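Local coordinates for histone acetyltransferase HPA2 and related acetyltransferases (Corynebacterium glutamicum ATCC 13032, PDB 2QEC), which probably transfers an acyl group, most likely acetyl from acetyl-CoA, to an acceptor not yet identified, as other GNAT-family acetyltransferases do, at residues P4-A9 with S144-H149; V76-R81 with Y127-A132; F119-P124 with A158-A163; F177-Y182 with L193-P198. The protein carries 1 engineered substitution. All coordinates share one frame; numbering follows the deposited sequence.

Contact 1: P4-A9 with S144-H149. With EDO (1,2-ethanediol), chain C.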
# COMPACT_ATOMS: atom_id res chain seq x y z
N PRO A 4 -25.05 19.03 -2.81
CA PRO A 4 -24.76 19.31 -4.21
C PRO A 4 -24.73 18.06 -5.09
O PRO A 4 -24.42 16.95 -4.63
CB PRO A 4 -23.38 19.96 -4.15
CG PRO A 4 -22.84 19.63 -2.82
CD PRO A 4 -23.99 19.51 -1.92
N THR A 5 -25.01 18.26 -6.37
CA THR A 5 -25.10 17.18 -7.29
C THR A 5 -23.81 17.12 -8.13
O THR A 5 -23.27 18.14 -8.49
CB THR A 5 -26.40 17.37 -8.03
OG1 THR A 5 -27.45 17.14 -7.07
CG2 THR A 5 -26.58 16.44 -9.17
N VAL A 6 -23.32 15.91 -8.36
CA VAL A 6 -22.01 15.72 -8.97
C VAL A 6 -22.14 15.07 -10.33
O VAL A 6 -22.81 14.06 -10.48
CB VAL A 6 -21.06 14.95 -8.02
CG1 VAL A 6 -19.67 14.77 -8.68
CG2 VAL A 6 -20.89 15.70 -6.69
N LEU A 7 -21.48 15.66 -11.33
CA LEU A 7 -21.41 15.17 -12.70
C LEU A 7 -20.03 15.45 -13.32
O LEU A 7 -19.26 16.30 -12.82
CB LEU A 7 -22.44 15.84 -13.60
CG LEU A 7 -23.92 15.65 -13.24
CD1 LEU A 7 -24.78 16.62 -14.01
CD2 LEU A 7 -24.38 14.26 -13.55
N PRO A 8 -19.73 14.74 -14.40
CA PRO A 8 -18.51 15.08 -15.13
C PRO A 8 -18.58 16.50 -15.67
O PRO A 8 -19.67 17.00 -16.02
CB PRO A 8 -18.47 14.03 -16.27
CG PRO A 8 -19.31 12.88 -15.75
CD PRO A 8 -20.40 13.56 -15.00
N ALA A 9 -17.41 17.15 -15.70
CA ALA A 9 -17.27 18.49 -16.26
C ALA A 9 -17.39 18.43 -17.77
O ALA A 9 -17.10 17.41 -18.38
CB ALA A 9 -15.92 19.08 -15.90
N SER A 144 -17.87 15.88 0.48
CA SER A 144 -18.46 14.56 0.70
C SER A 144 -19.16 14.04 -0.58
O SER A 144 -18.99 12.90 -0.97
CB SER A 144 -19.46 14.70 1.87
OG SER A 144 -20.27 13.56 2.03
N ALA A 145 -19.93 14.91 -1.23
CA ALA A 145 -20.63 14.58 -2.49
C ALA A 145 -19.63 14.19 -3.57
O ALA A 145 -19.78 13.15 -4.24
CB ALA A 145 -21.51 15.76 -2.93
N LEU A 146 -18.53 14.93 -3.65
CA LEU A 146 -17.46 14.59 -4.61
C LEU A 146 -16.81 13.25 -4.37
O LEU A 146 -16.65 12.45 -5.29
CB LEU A 146 -16.41 15.70 -4.66
CG LEU A 146 -16.92 16.99 -5.31
CD1 LEU A 146 -16.06 18.13 -4.96
CD2 LEU A 146 -17.01 16.84 -6.82
N LEU A 147 -16.42 13.00 -3.13
CA LEU A 147 -15.85 11.72 -2.78
C LEU A 147 -16.78 10.53 -2.99
O LEU A 147 -16.34 9.51 -3.47
CB LEU A 147 -15.35 11.74 -1.34
CG LEU A 147 -13.92 12.29 -1.37
CD1 LEU A 147 -13.75 13.20 -0.21
CD2 LEU A 147 -12.97 11.08 -1.41
N ASN A 148 -18.02 10.66 -2.55
CA ASN A 148 -19.02 9.63 -2.77
C ASN A 148 -19.22 9.30 -4.26
O ASN A 148 -19.24 8.12 -4.63
CB ASN A 148 -20.33 10.00 -2.07
CG ASN A 148 -20.25 9.85 -0.53
OD1 ASN A 148 -19.40 9.15 -0.01
ND2 ASN A 148 -21.17 10.47 0.17
N HIS A 149 -19.26 10.31 -5.10
CA HIS A 149 -19.34 10.14 -6.56
C HIS A 149 -18.15 9.33 -7.08
O HIS A 149 -18.28 8.36 -7.85
CB HIS A 149 -19.49 11.55 -7.25
CG HIS A 149 -19.79 11.46 -8.72
ND1 HIS A 149 -21.06 11.25 -9.18
CD2 HIS A 149 -18.97 11.31 -9.79
CE1 HIS A 149 -21.03 11.11 -10.50
NE2 HIS A 149 -19.77 11.13 -10.89
C1 EDO C . -13.61 16.46 -18.51
O1 EDO C . -14.90 16.00 -18.05
C2 EDO C . -13.26 15.78 -19.84
O2 EDO C . -13.37 16.72 -20.91
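Val6 spans the gap between the edge strand 5-8 and the helix segment 144-149, and its three side-chain carbons divide three helix residues among them. CB already lies 3.8 Å from His149 CB, where the imidazole side chain leaves the helix. One methyl, CG1, stands anti to the backbone N (chi1 -180°), a position that places it over one face of the His149 ring. There it sits nearer the rim than the middle, 3.3 Å from His149 CG, in a CH-pi contact whose carbon-to-centroid line is 28° off the ring normal. The same CG1 also meets Leu146 CD2 at 3.8 Å. The second methyl, CG2, turns to the preceding part of the helix and rests 3.7 Å from Ala145 C, with Ala145 CB close by.

Strand and helix axes pass 8.1 Å apart at 50°, and the valine fills part of the interface between sheet and helix in the alpha/beta GNAT fold. The helix is the one that follows the central strand 126-133, against which Leu146 and Leu147 pack; the strand borders the sheet through backbone bonds to strand 61-67. Two residues before the valine, Pro4 brings its carbonyl O to 3.6 Å from Ala145 CB, while its ring carbon CG approaches the same methyl more distantly. Beyond His149 CG the ring runs on to the strand backbone, CE1 lying 3.4 Å from Val6 O.

Contact 2: V76-R81 with Y127-A132. With EDO (1,2-ethanediol), chain D.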
# COMPACT_ATOMS: atom_id res chain seq x y z
N VAL A 76 -14.84 20.89 -7.14
CA VAL A 76 -14.24 20.12 -8.20
C VAL A 76 -13.33 19.05 -7.60
O VAL A 76 -12.69 19.25 -6.56
CB VAL A 76 -13.50 21.03 -9.25
CG1 VAL A 76 -12.30 21.78 -8.65
CG2 VAL A 76 -13.09 20.25 -10.49
N ALA A 77 -13.32 17.88 -8.25
CA ALA A 77 -12.37 16.80 -7.95
C ALA A 77 -11.66 16.30 -9.23
O ALA A 77 -12.29 16.11 -10.30
CB ALA A 77 -13.06 15.68 -7.22
N LEU A 78 -10.35 16.03 -9.10
CA LEU A 78 -9.51 15.55 -10.21
C LEU A 78 -9.01 14.18 -9.84
O LEU A 78 -8.43 14.03 -8.78
CB LEU A 78 -8.34 16.49 -10.45
CG LEU A 78 -8.75 17.97 -10.76
CD1 LEU A 78 -7.50 18.82 -10.93
CD2 LEU A 78 -9.50 18.10 -12.02
N TRP A 79 -9.31 13.22 -10.70
CA TRP A 79 -8.99 11.81 -10.53
C TRP A 79 -8.17 11.28 -11.73
O TRP A 79 -8.46 11.62 -12.90
CB TRP A 79 -10.30 11.05 -10.47
CG TRP A 79 -11.22 11.33 -9.31
CD1 TRP A 79 -12.15 12.35 -9.21
CD2 TRP A 79 -11.39 10.53 -8.15
NE1 TRP A 79 -12.84 12.23 -8.05
CE2 TRP A 79 -12.41 11.11 -7.39
CE3 TRP A 79 -10.79 9.35 -7.70
CZ2 TRP A 79 -12.80 10.59 -6.16
CZ3 TRP A 79 -11.19 8.81 -6.49
CH2 TRP A 79 -12.21 9.43 -5.74
N ASP A 80 -7.18 10.44 -11.44
CA ASP A 80 -6.50 9.63 -12.43
C ASP A 80 -7.04 8.22 -12.32
O ASP A 80 -7.28 7.70 -11.23
CB ASP A 80 -4.98 9.56 -12.20
CG ASP A 80 -4.30 10.89 -12.43
OD1 ASP A 80 -4.16 11.30 -13.59
OD2 ASP A 80 -3.89 11.54 -11.44
N ARG A 81 -7.21 7.60 -13.48
CA ARG A 81 -7.79 6.28 -13.61
C ARG A 81 -6.70 5.25 -13.48
O ARG A 81 -5.51 5.56 -13.66
CB ARG A 81 -8.50 6.17 -14.98
CG ARG A 81 -9.55 7.26 -15.18
CD ARG A 81 -10.08 7.34 -16.63
NE ARG A 81 -10.74 6.09 -16.97
CZ ARG A 81 -12.04 5.82 -16.78
NH1 ARG A 81 -12.87 6.72 -16.26
NH2 ARG A 81 -12.50 4.62 -17.11
N TYR A 127 -6.47 7.51 -8.46
CA TYR A 127 -5.80 8.51 -7.62
C TYR A 127 -6.69 9.71 -7.53
O TYR A 127 -6.98 10.26 -8.55
CB TYR A 127 -4.47 8.92 -8.26
CG TYR A 127 -3.68 10.06 -7.63
CD1 TYR A 127 -3.60 10.23 -6.26
CD2 TYR A 127 -3.00 10.98 -8.44
CE1 TYR A 127 -2.89 11.25 -5.70
CE2 TYR A 127 -2.28 11.99 -7.89
CZ TYR A 127 -2.21 12.12 -6.52
OH TYR A 127 -1.51 13.15 -5.97
N LEU A 128 -7.05 10.11 -6.32
CA LEU A 128 -7.69 11.38 -6.07
C LEU A 128 -6.62 12.41 -5.83
O LEU A 128 -6.01 12.43 -4.75
CB LEU A 128 -8.62 11.27 -4.86
CG LEU A 128 -9.27 12.61 -4.49
CD1 LEU A 128 -10.00 13.20 -5.68
CD2 LEU A 128 -10.17 12.39 -3.29
N TYR A 129 -6.40 13.25 -6.85
CA TYR A 129 -5.33 14.25 -6.89
C TYR A 129 -5.70 15.43 -6.04
O TYR A 129 -4.93 15.86 -5.15
CB TYR A 129 -5.00 14.66 -8.33
CG TYR A 129 -4.21 15.95 -8.51
CD1 TYR A 129 -3.00 16.16 -7.84
CD2 TYR A 129 -4.67 16.96 -9.33
CE1 TYR A 129 -2.28 17.39 -8.02
CE2 TYR A 129 -3.96 18.13 -9.49
CZ TYR A 129 -2.77 18.33 -8.82
OH TYR A 129 -2.08 19.52 -9.01
N THR A 130 -6.88 15.98 -6.29
CA THR A 130 -7.29 17.12 -5.55
C THR A 130 -8.82 17.19 -5.47
O THR A 130 -9.54 16.75 -6.39
CB THR A 130 -6.65 18.38 -6.18
OG1 THR A 130 -6.64 19.44 -5.23
CG2 THR A 130 -7.37 18.79 -7.44
N VAL A 131 -9.29 17.71 -4.34
CA VAL A 131 -10.70 18.05 -4.12
C VAL A 131 -10.75 19.45 -3.55
O VAL A 131 -10.08 19.77 -2.58
CB VAL A 131 -11.43 16.95 -3.25
CG1 VAL A 131 -10.71 16.70 -1.97
CG2 VAL A 131 -12.89 17.36 -2.94
N ALA A 132 -11.49 20.34 -4.22
CA ALA A 132 -11.55 21.69 -3.84
C ALA A 132 -12.99 22.14 -3.76
O ALA A 132 -13.81 21.73 -4.59
CB ALA A 132 -10.81 22.53 -4.87
C1 EDO D . -7.57 14.86 -1.23
O1 EDO D . -6.40 14.29 -0.65
C2 EDO D . -7.18 15.74 -2.42
O2 EDO D . -7.30 17.16 -2.12
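Trp79 receives Leu128 on one face of its indole, with the methyl CD1 3.6 Å above the ring plane and over its centre, a CH-pi contact 18° off the normal of the five-membered ring. Leu128 CB touches the far rim at CZ3. The indole also makes a cation-pi pair with Arg153. Tyr127 is met at its edge: Asp80 OD2 lies 3.2 Å from Tyr127 CD2, with carboxylate and ring only 10° from coplanar, while Tyr129 CA stands over one face of the phenol ring. The Tyr129 ring in turn takes Leu78 CD1 at its edge, 3.7 Å from CD2, and meets the nearly parallel ring of Tyr57.

Leu78 CD1 is also squeezed against Thr130 CG2 at 3.5 Å. This double approach arises from a classic beta bulge, in which Tyr129 and Thr130 both face Leu78: Tyr129 N bonds to Leu78 O, and Leu78 N to Thr130 O, each at 2.9 Å. Beyond it the pairing resumes, one residue out of step, with Trp79 opposite Leu128. A bulge in this fourth strand is familiar in the GNAT fold, where backbone groups around it commonly help to bind acetyl-CoA; a like role is probable here.

Asp80 OD2 is held by Tyr57 OH, and a carboxylate lying in the ring plane would be expected to polarise the C-H at Tyr127 CD2. Past the bulge, Val131 N makes a weak bond to O2 of an ethanediol, consistent with a backbone donor available to a ligand.

Contact 3: F119-P124 with A158-A163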
# COMPACT_ATOMS: atom_id res chain seq x y z
N PHE A 119 5.50 7.13 -4.13
CA PHE A 119 4.89 6.57 -2.92
C PHE A 119 3.57 5.86 -3.19
O PHE A 119 3.01 5.25 -2.28
CB PHE A 119 4.72 7.68 -1.90
CG PHE A 119 6.02 8.19 -1.35
CD1 PHE A 119 6.66 7.53 -0.33
CD2 PHE A 119 6.62 9.33 -1.89
CE1 PHE A 119 7.86 7.97 0.18
CE2 PHE A 119 7.84 9.77 -1.39
CZ PHE A 119 8.45 9.10 -0.34
N HIS A 120 3.07 5.90 -4.43
CA HIS A 120 1.92 5.13 -4.83
C HIS A 120 2.26 3.65 -4.85
O HIS A 120 3.26 3.23 -5.44
CB HIS A 120 1.41 5.48 -6.22
CG HIS A 120 0.92 6.88 -6.37
ND1 HIS A 120 -0.27 7.21 -7.00
CD2 HIS A 120 1.48 8.06 -6.00
CE1 HIS A 120 -0.42 8.51 -6.99
NE2 HIS A 120 0.62 9.06 -6.40
N PRO A 121 1.43 2.85 -4.23
CA PRO A 121 1.65 1.40 -4.34
C PRO A 121 1.68 0.91 -5.81
O PRO A 121 1.09 1.52 -6.70
CB PRO A 121 0.49 0.80 -3.51
CG PRO A 121 0.08 1.97 -2.58
CD PRO A 121 0.26 3.18 -3.40
N LYS A 122 2.46 -0.13 -6.08
CA LYS A 122 2.69 -0.54 -7.46
C LYS A 122 1.64 -1.55 -7.88
O LYS A 122 1.95 -2.67 -8.26
CB LYS A 122 4.08 -1.16 -7.61
CG LYS A 122 5.22 -0.23 -7.18
CD LYS A 122 5.39 0.95 -8.15
CE LYS A 122 6.69 1.74 -7.89
NZ LYS A 122 6.77 2.94 -8.79
N PHE A 123 0.40 -1.14 -7.76
CA PHE A 123 -0.75 -1.96 -8.09
C PHE A 123 -1.77 -0.99 -8.66
O PHE A 123 -1.75 0.18 -8.31
CB PHE A 123 -1.32 -2.60 -6.83
CG PHE A 123 -0.33 -3.48 -6.12
CD1 PHE A 123 -0.13 -4.76 -6.56
CD2 PHE A 123 0.43 -2.99 -5.06
CE1 PHE A 123 0.82 -5.58 -5.93
CE2 PHE A 123 1.36 -3.78 -4.44
CZ PHE A 123 1.54 -5.09 -4.87
N PRO A 124 -2.66 -1.47 -9.56
CA PRO A 124 -3.60 -0.54 -10.21
C PRO A 124 -4.52 0.13 -9.23
O PRO A 124 -4.99 -0.49 -8.26
CB PRO A 124 -4.40 -1.45 -11.17
CG PRO A 124 -3.54 -2.69 -11.32
CD PRO A 124 -2.81 -2.86 -10.03
N ALA A 158 -9.29 -0.13 -6.37
CA ALA A 158 -8.54 0.58 -5.33
C ALA A 158 -8.43 2.09 -5.60
O ALA A 158 -8.48 2.54 -6.73
CB ALA A 158 -7.17 -0.02 -5.22
N ILE A 159 -8.26 2.85 -4.52
CA ILE A 159 -8.04 4.27 -4.58
C ILE A 159 -6.85 4.64 -3.66
O ILE A 159 -6.80 4.21 -2.52
CB ILE A 159 -9.27 5.04 -4.12
CG1 ILE A 159 -10.54 4.50 -4.80
CG2 ILE A 159 -9.09 6.55 -4.42
CD1 ILE A 159 -11.85 5.26 -4.41
N TYR A 160 -5.94 5.47 -4.18
CA TYR A 160 -4.87 6.14 -3.42
C TYR A 160 -5.15 7.64 -3.28
O TYR A 160 -5.68 8.26 -4.19
CB TYR A 160 -3.52 5.90 -4.16
CG TYR A 160 -2.29 6.56 -3.56
CD1 TYR A 160 -1.63 6.01 -2.51
CD2 TYR A 160 -1.85 7.80 -4.04
CE1 TYR A 160 -0.50 6.64 -1.94
CE2 TYR A 160 -0.74 8.44 -3.47
CZ TYR A 160 -0.05 7.82 -2.42
OH TYR A 160 1.06 8.41 -1.85
N LEU A 161 -4.85 8.21 -2.11
CA LEU A 161 -4.81 9.62 -1.91
C LEU A 161 -3.77 9.96 -0.83
O LEU A 161 -3.23 9.10 -0.15
CB LEU A 161 -6.21 10.17 -1.54
CG LEU A 161 -6.91 9.60 -0.29
CD1 LEU A 161 -6.34 10.19 1.01
CD2 LEU A 161 -8.37 9.89 -0.35
N GLU A 162 -3.48 11.24 -0.70
CA GLU A 162 -2.57 11.76 0.32
C GLU A 162 -3.28 12.79 1.13
O GLU A 162 -3.61 13.85 0.60
CB GLU A 162 -1.36 12.34 -0.38
CG GLU A 162 -0.46 11.21 -0.91
CD GLU A 162 0.51 11.64 -2.01
OE1 GLU A 162 0.50 12.82 -2.35
OE2 GLU A 162 1.31 10.80 -2.49
N ALA A 163 -3.59 12.48 2.39
CA ALA A 163 -4.41 13.39 3.21
C ALA A 163 -3.52 14.44 3.87
O ALA A 163 -2.44 14.14 4.38
CB ALA A 163 -5.21 12.59 4.25
O HOH W 1 1.29 11.46 -5.90
O HOH W 2 -7.72 -1.00 -8.60
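His120 meets Tyr160 obliquely, the ring planes inclined at 35° and the centroids 4.0 Å apart. Tyr160 CE2 comes over the centre of the imidazole, 3.3 Å from His120 NE2, while His120 CG stands above the phenol face toward its rim. His120 CA approaches the phenol as well, 15° off the ring normal, as a CH-pi contact. Pro121 CD adds an oblique touch 3.5 Å from Tyr160 CD1, and Phe119 CB reaches the hydroxyl end. Tyr160 CG lies anti to the backbone N (chi1 177°), on the side of the strand that meets the loop.

Around this first shell come the groups that hold the rings. Tyr160 OH donates to Glu162 OE2, which lies in the plane of the phenol ring, over a very short 2.5 Å. On the histidine, ND1 bonds to His125 NE2, and a water lies in the ring plane beside NE2; the ring also meets Tyr127 edge-to-face.

In the GNAT fold, strand 159-163 runs parallel to the central strand 126-133, and the loop 119-124 that leads into the latter lies over strand 159-163 on the side where Tyr160 projects. The two segments run in nearly opposite directions. An inverse gamma turn centred on Lys122 bends the loop, closed by a weak bond from Phe123 N to Pro121 O. At the Pro124 end of the loop a second water joins the segments, donating to Pro124 O at 2.8 Å and accepting from Ala158 N at 2.9 Å. Farther out, Phe119 packs on Lys122 of the second subunit and Phe123 on its Ala194.

Contact 4: F177-Y182 with L193-P198. With EDO (1,2-ethanediol), chain F.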
# COMPACT_ATOMS: atom_id res chain seq x y z
N PHE A 177 -10.87 4.13 3.52
CA PHE A 177 -9.40 4.23 3.35
C PHE A 177 -8.63 3.80 4.59
O PHE A 177 -8.95 4.20 5.71
CB PHE A 177 -9.00 5.65 2.99
CG PHE A 177 -9.45 6.10 1.63
CD1 PHE A 177 -10.77 6.48 1.41
CD2 PHE A 177 -8.57 6.11 0.57
CE1 PHE A 177 -11.19 6.88 0.16
CE2 PHE A 177 -8.96 6.53 -0.67
CZ PHE A 177 -10.30 6.91 -0.88
N VAL A 178 -7.58 2.99 4.41
CA VAL A 178 -6.69 2.65 5.52
C VAL A 178 -5.36 3.41 5.36
O VAL A 178 -4.99 3.78 4.24
CB VAL A 178 -6.40 1.13 5.62
CG1 VAL A 178 -7.67 0.33 5.82
CG2 VAL A 178 -5.62 0.64 4.44
N PRO A 179 -4.66 3.71 6.50
CA PRO A 179 -3.39 4.42 6.30
C PRO A 179 -2.29 3.52 5.70
O PRO A 179 -2.21 2.35 6.02
CB PRO A 179 -2.98 4.84 7.73
CG PRO A 179 -3.75 3.92 8.66
CD PRO A 179 -5.02 3.55 7.93
N LEU A 180 -1.45 4.13 4.88
CA LEU A 180 -0.19 3.53 4.44
C LEU A 180 0.94 4.11 5.30
O LEU A 180 1.67 3.39 5.95
CB LEU A 180 0.02 3.83 2.96
CG LEU A 180 -0.93 3.16 1.96
CD1 LEU A 180 -0.68 3.71 0.55
CD2 LEU A 180 -0.67 1.66 1.91
N GLY A 181 1.05 5.42 5.35
CA GLY A 181 2.02 6.08 6.25
C GLY A 181 2.28 7.50 5.80
O GLY A 181 1.65 7.96 4.85
N TYR A 182 3.17 8.20 6.49
CA TYR A 182 3.46 9.59 6.16
C TYR A 182 4.55 9.67 5.09
O TYR A 182 5.51 8.91 5.10
CB TYR A 182 3.85 10.39 7.41
CG TYR A 182 2.67 10.64 8.31
CD1 TYR A 182 1.84 11.74 8.09
CD2 TYR A 182 2.38 9.77 9.36
CE1 TYR A 182 0.75 11.97 8.92
CE2 TYR A 182 1.29 9.99 10.19
CZ TYR A 182 0.50 11.08 9.98
OH TYR A 182 -0.58 11.29 10.79
N LEU A 193 -0.41 12.14 4.85
CA LEU A 193 -0.68 10.74 5.19
C LEU A 193 -1.24 10.04 3.94
O LEU A 193 -2.37 10.27 3.54
CB LEU A 193 -1.69 10.65 6.35
CG LEU A 193 -2.00 9.20 6.80
CD1 LEU A 193 -0.77 8.44 7.15
CD2 LEU A 193 -2.97 9.14 7.93
N ALA A 194 -0.42 9.20 3.32
CA ALA A 194 -0.84 8.36 2.20
C ALA A 194 -1.87 7.39 2.72
O ALA A 194 -1.65 6.76 3.78
CB ALA A 194 0.38 7.56 1.67
N MSE A 195 -2.93 7.17 1.95
CA MSE A 195 -3.99 6.23 2.32
C MSE A 195 -4.44 5.42 1.11
O MSE A 195 -4.23 5.81 -0.01
CB MSE A 195 -5.19 7.00 2.90
CG MSE A 195 -4.81 7.96 4.00
SE MSE A 195 -6.29 8.69 4.95
CE MSE A 195 -6.37 7.29 6.03
N TRP A 196 -5.08 4.28 1.40
CA TRP A 196 -5.48 3.30 0.42
C TRP A 196 -6.88 2.81 0.73
O TRP A 196 -7.09 2.22 1.80
CB TRP A 196 -4.53 2.12 0.56
CG TRP A 196 -4.63 0.98 -0.43
CD1 TRP A 196 -5.04 -0.29 -0.18
CD2 TRP A 196 -4.21 1.00 -1.80
NE1 TRP A 196 -4.93 -1.06 -1.31
CE2 TRP A 196 -4.42 -0.29 -2.32
CE3 TRP A 196 -3.68 1.99 -2.64
CZ2 TRP A 196 -4.12 -0.63 -3.64
CZ3 TRP A 196 -3.39 1.66 -3.96
CH2 TRP A 196 -3.60 0.37 -4.44
N LYS A 197 -7.78 2.94 -0.23
CA LYS A 197 -9.04 2.19 -0.19
C LYS A 197 -8.86 0.91 -1.00
O LYS A 197 -8.62 0.96 -2.20
CB LYS A 197 -10.22 3.02 -0.70
CG LYS A 197 -11.52 2.25 -0.68
CD LYS A 197 -12.72 3.12 -0.72
CE LYS A 197 -14.02 2.34 -0.56
NZ LYS A 197 -14.15 1.08 -1.39
N PRO A 198 -8.91 -0.26 -0.32
CA PRO A 198 -8.51 -1.46 -1.00
C PRO A 198 -9.47 -1.93 -2.07
O PRO A 198 -10.65 -1.56 -2.04
CB PRO A 198 -8.38 -2.50 0.11
CG PRO A 198 -9.12 -1.97 1.26
CD PRO A 198 -9.33 -0.48 1.08
C1 EDO F . -13.29 1.89 -4.57
O1 EDO F . -12.77 1.66 -3.27
C2 EDO F . -14.71 2.46 -4.61
O2 EDO F . -15.62 1.87 -3.71
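Phe177 and Lys197 meet at the open end of the beta hairpin of strands 178-183 and 192-197, of which 178-183 is the outermost strand of the GNAT sheet within the chain. Lys197 CB sits over the centre of the Phe177 ring, 3.7 Å from the centroid and 9° off its normal. Next to it the backbones are paired closely: Val178 N and Trp196 O bond at 2.8 Å, the donor lying above the carbonyl plane, and Trp196 N returns a bond to Val178 O. A classic beta bulge follows, Leu180 and Gly181 both facing Ala194. Leu180 N bonds to Ala194 O at 2.9 Å, Gly181 N only weakly at 3.4 Å. Gly181 has an extended phi of 161°, in which a CB would press on the carbonyl O of Leu180.

One face of the hairpin, with Leu193 and Met195, a selenomethionine, packs against helix 166-174. On the other, Leu180 CG meets Trp196 CB at 4.0 Å, and Trp196 NE1 bonds to Pro179 O of the second subunit, with the reciprocal bond repeating it across the dimer.

The ends are less enclosed. Exposed Tyr182 lays one ring face over Leu193 CD1, 3.9 Å from the centroid, and also touches Pro191. At the opposite end the lysine chain leads away from Phe177, bends at its last torsion (chi4 -47°), and brings Lys197 NZ to 2.9 Å from O2 of an ethanediol molecule.

Overall arrangement
The four contacts sample one mixed sheet from edge to edge. Contact 2, whose centre lies about 3 Å from that of the chain, is its core, a buried strand pair held by main-chain bonds and aromatic packing. Contact 1 is partly buried, a helix against an edge strand, held by van der Waals and CH-pi packing rather than by hydrogen bonds between its segments; it touches contact 2 where Leu146 CD1 meets Val131 CG2. Contact 3 is also partly buried but richer in polar atoms, with waters and a short tyrosine-carboxylate bond. Its strand 159-163 lies beside strand 192-197 of contact 4. Contact 4, a strand pair like contact 2, is buried partly by the second subunit, which contact 3 reaches too.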